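Local coordinates for uncharacterized hypothetical protein (Parabacteroides merdae, PDB 4EI0), which is of unknown function and belongs to the DUF4466 family, its chain folding into two lobes rich in antiparallel beta-sheet, at residues 148-156 and 245-256. Residues are numbered along the deposited sequence; the frame is centred on the assembly and turned at random. Where two conformers were deposited one is given.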
loop_
_atom_site.group_PDB
_atom_site.type_symbol
_atom_site.label_atom_id
_atom_site.label_comp_id
_atom_site.label_asym_id
_atom_site.label_seq_id
_atom_site.Cartn_x
_atom_site.Cartn_y
_atom_site.Cartn_z
ATOM N N ILE B 148 27.128 -19.498 0.575
ATOM C CA ILE B 148 26.231 -20.651 0.372
ATOM C C ILE B 148 26.925 -21.840 1.091
ATOM O O ILE B 148 28.148 -22.073 0.931
ATOM C CB ILE B 148 26.037 -20.954 -1.144
ATOM C CG1 ILE B 148 25.565 -19.701 -1.921
ATOM C CG2 ILE B 148 25.134 -22.142 -1.360
ATOM C CD1 ILE B 148 24.261 -19.080 -1.462
ATOM N N SER B 149 26.154 -22.552 1.890
ATOM C CA SER B 149 26.609 -23.644 2.686
ATOM C C SER B 149 27.083 -24.795 1.770
ATOM O O SER B 149 26.639 -24.906 0.653
ATOM C CB SER B 149 25.438 -24.131 3.500
ATOM O OG SER B 149 25.774 -25.276 4.247
ATOM N N LYS B 150 27.936 -25.664 2.308
ATOM C CA LYS B 150 28.255 -26.980 1.700
ATOM C C LYS B 150 27.243 -28.059 2.026
ATOM O O LYS B 150 27.279 -29.171 1.465
ATOM C CB LYS B 150 29.625 -27.461 2.165
ATOM C CG LYS B 150 30.788 -26.637 1.613
ATOM C CD LYS B 150 32.169 -27.148 2.049
ATOM C CE LYS B 150 32.229 -28.666 2.251
ATOM N NZ LYS B 150 33.632 -29.172 2.339
HETATM N N MSE B 151 26.331 -27.756 2.928
HETATM C CA MSE B 151 25.458 -28.798 3.460
HETATM C C MSE B 151 24.411 -29.246 2.458
HETATM O O MSE B 151 24.029 -28.501 1.553
HETATM C CB MSE B 151 24.748 -28.325 4.726
HETATM C CG MSE B 151 25.629 -28.161 5.915
HETATM SE SE MSE B 151 24.663 -27.592 7.534
HETATM C CE MSE B 151 23.964 -25.870 6.794
ATOM N N ASP B 152 23.983 -30.488 2.630
ATOM C CA ASP B 152 22.759 -31.026 2.059
ATOM C C ASP B 152 21.751 -31.180 3.155
ATOM O O ASP B 152 22.120 -31.398 4.321
ATOM C CB ASP B 152 23.003 -32.398 1.457
ATOM C CG ASP B 152 23.654 -32.334 0.075
ATOM O OD1 ASP B 152 23.051 -31.746 -0.835
ATOM O OD2 ASP B 152 24.769 -32.887 -0.102
HETATM N N MSE B 153 20.474 -31.083 2.803
HETATM C CA MSE B 153 19.404 -31.278 3.750
HETATM C C MSE B 153 18.223 -32.048 3.149
HETATM O O MSE B 153 17.805 -31.772 2.028
HETATM C CB MSE B 153 18.953 -29.888 4.243
HETATM C CG MSE B 153 17.727 -29.990 5.031
HETATM SE SE MSE B 153 17.337 -28.309 5.978
HETATM C CE MSE B 153 17.085 -27.041 4.455
ATOM N N ALA B 154 17.667 -32.994 3.899
ATOM C CA ALA B 154 16.499 -33.801 3.455
ATOM C C ALA B 154 15.529 -33.789 4.630
ATOM O O ALA B 154 15.935 -34.090 5.761
ATOM C CB ALA B 154 16.951 -35.212 3.131
ATOM N N LYS B 155 14.263 -33.437 4.404
ATOM C CA LYS B 155 13.316 -33.272 5.478
ATOM C C LYS B 155 12.156 -34.231 5.386
ATOM O O LYS B 155 11.779 -34.659 4.313
ATOM C CB LYS B 155 12.753 -31.861 5.500
ATOM C CG LYS B 155 13.769 -30.792 5.783
ATOM C CD LYS B 155 13.158 -29.418 5.579
ATOM C CE LYS B 155 12.061 -29.166 6.620
ATOM N NZ LYS B 155 11.722 -27.721 6.708
ATOM N N ASN B 156 11.631 -34.580 6.551
ATOM C CA ASN B 156 10.413 -35.349 6.700
ATOM C C ASN B 156 10.394 -36.625 5.923
ATOM O O ASN B 156 9.472 -36.883 5.177
ATOM C CB ASN B 156 9.209 -34.457 6.378
ATOM C CG ASN B 156 9.194 -33.199 7.231
ATOM O OD1 ASN B 156 9.192 -32.079 6.708
ATOM N ND2 ASN B 156 9.269 -33.369 8.542
ATOM N N LEU B 245 15.364 -27.902 10.198
ATOM C CA LEU B 245 14.956 -29.302 10.232
ATOM C C LEU B 245 13.617 -29.556 10.936
ATOM O O LEU B 245 12.968 -30.559 10.655
ATOM C CB LEU B 245 16.055 -30.163 10.895
ATOM C CG LEU B 245 17.402 -30.278 10.170
ATOM C CD1 LEU B 245 18.353 -30.978 11.104
ATOM C CD2 LEU B 245 17.260 -31.032 8.881
ATOM N N SER B 246 13.242 -28.701 11.881
ATOM C CA SER B 246 12.090 -28.967 12.751
ATOM C C SER B 246 10.942 -27.979 12.602
ATOM O O SER B 246 9.835 -28.235 13.090
ATOM C CB SER B 246 12.538 -28.944 14.204
ATOM O OG SER B 246 12.546 -27.609 14.635
ATOM N N ASP B 247 11.191 -26.850 11.946
ATOM C CA ASP B 247 10.143 -25.841 11.763
ATOM C C ASP B 247 9.450 -25.468 13.099
ATOM O O ASP B 247 8.242 -25.305 13.146
ATOM C CB ASP B 247 9.093 -26.306 10.723
ATOM C CG ASP B 247 9.638 -26.372 9.312
ATOM O OD1 ASP B 247 9.397 -25.429 8.526
ATOM O OD2 ASP B 247 10.292 -27.378 8.979
ATOM N N LEU B 248 10.224 -25.375 14.181
ATOM C CA LEU B 248 9.736 -24.809 15.450
ATOM C C LEU B 248 10.580 -23.587 15.792
ATOM O O LEU B 248 11.796 -23.624 15.717
ATOM C CB LEU B 248 9.744 -25.848 16.597
ATOM C CG LEU B 248 9.395 -27.319 16.259
ATOM C CD1 LEU B 248 9.417 -28.161 17.531
ATOM C CD2 LEU B 248 8.067 -27.481 15.495
ATOM N N GLN B 249 9.942 -22.482 16.146
ATOM C CA GLN B 249 10.663 -21.199 16.145
ATOM C C GLN B 249 11.549 -20.981 17.389
ATOM O O GLN B 249 11.518 -21.784 18.317
ATOM C CB GLN B 249 9.662 -20.057 16.009
ATOM C CG GLN B 249 8.479 -20.175 16.946
ATOM C CD GLN B 249 7.589 -18.951 16.873
ATOM O OE1 GLN B 249 6.370 -19.058 16.935
ATOM N NE2 GLN B 249 8.201 -17.772 16.706
ATOM N N TYR B 250 12.314 -19.879 17.391
ATOM C CA TYR B 250 13.317 -19.519 18.439
ATOM C C TYR B 250 14.426 -20.516 18.485
ATOM O O TYR B 250 15.160 -20.605 19.478
ATOM C CB TYR B 250 12.738 -19.351 19.860
ATOM C CG TYR B 250 11.548 -18.436 19.890
ATOM C CD1 TYR B 250 11.647 -17.148 19.373
ATOM C CD2 TYR B 250 10.317 -18.853 20.388
ATOM C CE1 TYR B 250 10.557 -16.290 19.348
ATOM C CE2 TYR B 250 9.221 -17.994 20.374
ATOM C CZ TYR B 250 9.342 -16.722 19.860
ATOM O OH TYR B 250 8.259 -15.875 19.844
ATOM N N SER B 251 14.556 -21.248 17.391
ATOM C CA SER B 251 15.563 -22.286 17.308
ATOM C C SER B 251 16.883 -21.658 16.865
ATOM O O SER B 251 16.990 -20.468 16.533
ATOM C CB SER B 251 15.140 -23.425 16.338
ATOM O OG SER B 251 14.822 -24.631 17.034
ATOM N N LYS B 252 17.889 -22.488 16.900
ATOM C CA LYS B 252 19.142 -22.141 16.360
ATOM C C LYS B 252 19.348 -22.982 15.097
ATOM O O LYS B 252 18.518 -23.830 14.709
ATOM C CB LYS B 252 20.208 -22.325 17.443
ATOM C CG LYS B 252 20.050 -21.293 18.541
ATOM C CD LYS B 252 21.011 -21.511 19.696
ATOM C CE LYS B 252 20.782 -20.436 20.761
ATOM N NZ LYS B 252 19.735 -20.837 21.747
ATOM N N PHE B 253 20.444 -22.695 14.423
ATOM C CA PHE B 253 20.752 -23.368 13.183
ATOM C C PHE B 253 22.084 -24.092 13.342
ATOM O O PHE B 253 23.053 -23.527 13.865
ATOM C CB PHE B 253 20.861 -22.360 12.046
ATOM C CG PHE B 253 19.607 -21.545 11.825
ATOM C CD1 PHE B 253 19.422 -20.349 12.468
ATOM C CD2 PHE B 253 18.627 -21.985 10.964
ATOM C CE1 PHE B 253 18.287 -19.597 12.247
ATOM C CE2 PHE B 253 17.461 -21.249 10.765
ATOM C CZ PHE B 253 17.308 -20.052 11.412
ATOM N N ILE B 254 22.129 -25.312 12.844
ATOM C CA ILE B 254 23.386 -26.025 12.650
ATOM C C ILE B 254 23.943 -25.561 11.332
ATOM O O ILE B 254 23.252 -25.621 10.287
ATOM C CB ILE B 254 23.169 -27.541 12.608
ATOM C CG1 ILE B 254 22.567 -28.009 13.945
ATOM C CG2 ILE B 254 24.459 -28.300 12.291
ATOM C CD1 ILE B 254 21.965 -29.393 13.807
ATOM N N ASP B 255 25.179 -25.108 11.361
ATOM C CA ASP B 255 25.826 -24.604 10.151
ATOM C C ASP B 255 27.084 -25.442 9.888
ATOM O O ASP B 255 27.423 -26.407 10.640
ATOM C CB ASP B 255 26.117 -23.080 10.261
ATOM C CG ASP B 255 26.300 -22.376 8.886
ATOM O OD1 ASP B 255 26.342 -23.036 7.828
ATOM O OD2 ASP B 255 26.438 -21.135 8.883
ATOM N N ASP B 256 27.773 -25.102 8.813
ATOM C CA ASP B 256 28.988 -25.812 8.433
ATOM C C ASP B 256 30.030 -25.901 9.583
ATOM O O ASP B 256 30.667 -26.903 9.757
ATOM C CB ASP B 256 29.642 -25.144 7.211
ATOM C CG ASP B 256 28.746 -25.158 5.940
ATOM O OD1 ASP B 256 27.508 -25.258 6.013
ATOM O OD2 ASP B 256 29.332 -25.087 4.832
#
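With OG anti to the backbone N (chi1 176°), S149 meets the carboxylate of D256, whose CG lies anti to its own carbonyl carbon (chi1 -62°). The carboxylate grips the chain with both oxygens. OD1 of D256 accepts a very short hydrogen bond from S149 OG, 2.5 Å. OD2 of D256 takes the backbone N of K150 at 2.9 Å on its syn lone pair, and this bond is almost straight, with an N-H...O angle of 175°. The same S149 OG accepts from the backbone N of M151 at 2.9 Å, an ST turn. This turn belongs to the linker between strand 138-147 of one beta-sheet lobe and edge strand 152-159 of the other, and D256, in the first turn of helix 256-261, clasps it there. Replacing D256 by an alanine is likely to leave the K150 N-H and the S149 hydroxyl without the carboxylate that accepts from both, and the linker without this tie to the start of the helix. The CE methyl of selenomethionine M151 makes a van der Waals contact with I254 O at 3.6 Å. Two residues on, in strand 152-159, SE of selenomethionine M153 packs 4.0 Å from L245 CD2. Beyond it, K155 NZ forms a salt bridge with D247 OD2 at 2.7 Å and also donates to Q244 O.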